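Local coordinates for Cbm77-rfpl (Ruminococcus flavefaciens, PDB 5FU5), which probably binds plant cell-wall polysaccharide as a carbohydrate-binding module of family 77, a sugar-recognition part of the bacterium's cellulosome, at residues Val91-Gln95 / Gly96-Ile100. Numbering follows the deposited sequence.
Sequences VDLAQ and GAHTI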
loop_
_atom_site.group_PDB
_atom_site.type_symbol
_atom_site.label_atom_id
_atom_site.label_comp_id
_atom_site.label_asym_id
_atom_site.label_seq_id
_atom_site.Cartn_x
_atom_site.Cartn_y
_atom_site.Cartn_z
ATOM N N VAL A 91 7.706 3.522 3.973
ATOM C CA VAL A 91 8.884 2.663 3.961
ATOM C C VAL A 91 9.766 3.068 2.794
ATOM O O VAL A 91 9.295 3.098 1.657
ATOM C CB VAL A 91 8.595 1.152 3.785
ATOM C CG1 VAL A 91 9.887 0.362 4.088
ATOM C CG2 VAL A 91 7.436 0.627 4.632
ATOM N N ASP A 92 11.043 3.322 3.052
ATOM C CA ASP A 92 11.993 3.612 2.033
ATOM C C ASP A 92 12.554 2.312 1.503
ATOM O O ASP A 92 12.919 1.440 2.291
ATOM C CB ASP A 92 13.099 4.527 2.562
ATOM C CG ASP A 92 12.592 5.938 2.891
ATOM O OD1 ASP A 92 11.404 6.253 2.779
ATOM O OD2 ASP A 92 13.363 6.760 3.294
ATOM N N LEU A 93 12.636 2.193 0.176
ATOM C CA LEU A 93 12.988 0.981 -0.525
ATOM C C LEU A 93 14.053 1.174 -1.596
ATOM O O LEU A 93 14.181 2.273 -2.175
ATOM C CB LEU A 93 11.741 0.323 -1.158
ATOM C CG LEU A 93 10.629 -0.106 -0.222
ATOM C CD1 LEU A 93 9.438 -0.592 -1.031
ATOM C CD2 LEU A 93 11.067 -1.174 0.766
ATOM N N ALA A 94 14.857 0.135 -1.788
ATOM C CA ALA A 94 15.813 0.098 -2.885
ATOM C C ALA A 94 15.140 -0.399 -4.171
ATOM O O ALA A 94 14.035 -0.944 -4.153
ATOM C CB ALA A 94 16.976 -0.825 -2.521
ATOM N N GLN A 95 15.829 -0.204 -5.283
ATOM C CA GLN A 95 15.385 -0.779 -6.565
ATOM C C GLN A 95 15.227 -2.287 -6.386
ATOM O O GLN A 95 16.004 -2.924 -5.654
ATOM C CB GLN A 95 16.425 -0.510 -7.650
ATOM C CG GLN A 95 16.060 -0.942 -9.066
ATOM C CD GLN A 95 16.162 -2.436 -9.361
ATOM O OE1 GLN A 95 17.019 -3.136 -8.814
ATOM N NE2 GLN A 95 15.319 -2.922 -10.313
ATOM N N GLY A 96 14.240 -2.864 -7.072
ATOM C CA GLY A 96 14.086 -4.304 -7.131
ATOM C C GLY A 96 12.761 -4.781 -6.630
ATOM O O GLY A 96 11.842 -3.979 -6.366
ATOM N N ALA A 97 12.641 -6.105 -6.541
ATOM C CA ALA A 97 11.370 -6.753 -6.211
ATOM C C ALA A 97 11.047 -6.571 -4.741
ATOM O O ALA A 97 11.934 -6.674 -3.888
ATOM C CB ALA A 97 11.400 -8.234 -6.550
ATOM N N HIS A 98 9.780 -6.256 -4.462
ATOM C CA HIS A 98 9.256 -6.140 -3.083
ATOM C C HIS A 98 7.905 -6.805 -2.940
ATOM O O HIS A 98 7.161 -6.951 -3.914
ATOM C CB HIS A 98 9.138 -4.663 -2.674
ATOM C CG HIS A 98 10.439 -3.944 -2.784
ATOM N ND1 HIS A 98 11.470 -4.155 -1.893
ATOM C CD2 HIS A 98 10.911 -3.075 -3.698
ATOM C CE1 HIS A 98 12.513 -3.424 -2.244
ATOM N NE2 HIS A 98 12.206 -2.781 -3.360
ATOM N N THR A 99 7.564 -7.152 -1.716
ATOM C CA THR A 99 6.324 -7.828 -1.392
ATOM C C THR A 99 5.754 -7.313 -0.080
ATOM O O THR A 99 6.481 -7.229 0.924
ATOM C CB THR A 99 6.514 -9.364 -1.303
ATOM O OG1 THR A 99 7.337 -9.831 -2.374
ATOM C CG2 THR A 99 5.173 -10.110 -1.343
ATOM N N ILE A 100 4.459 -6.997 -0.092
ATOM C CA ILE A 100 3.727 -6.556 1.083
ATOM C C ILE A 100 2.810 -7.705 1.490
ATOM O O ILE A 100 2.031 -8.227 0.663
ATOM C CB ILE A 100 2.892 -5.303 0.787
ATOM C CG1 ILE A 100 3.751 -4.191 0.128
ATOM C CG2 ILE A 100 2.142 -4.840 2.040
ATOM C CD1 ILE A 100 2.903 -3.147 -0.629
#
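L93, A94 and H98 make a local contact round the tight connection between strands 88-93 and 96-101, at one end of the beta structure. The two strands do not pair with each other here: the backbone of L93 bonds to G62, while those of G96 and H98 bond to A58 and F56, so the link carries the chain from one sheet partner to another. The imidazole of H98 fills the inside of this bend. Its NE2 donates a hydrogen bond to A94 O at 2.7 Å, with an N-H...O angle of 158°; the oxygen lies close to the ring plane, and the donor is tilted from the carbonyl plane. ND1 is hydrogen-bonded to OD2 of D78, whose OD1 takes T99 N, so both ring nitrogens are engaged and the rotation of the imidazole is fixed. L93 reaches in from the opposite direction and covers one face: CD1 sits over the ring centre in a CH-pi contact, 4.0 Å from the centroid, and CB lies 3.8 Å from NE2. With CG anti to the carbonyl carbon (chi1 -61°), the leucine brings both methyls to the imidazole, CD2 coming within 4.0 Å of ND1. G96 turns the chain with a positive phi of 122°, a backbone shape readily taken by glycine. L93 also packs on L64, F56 and V77, side chains of the neighbouring strands. A bend of this kind, joining consecutive strands that pair with different neighbours, is a beta-arch, consistent with the beta-sandwich common among carbohydrate-binding modules.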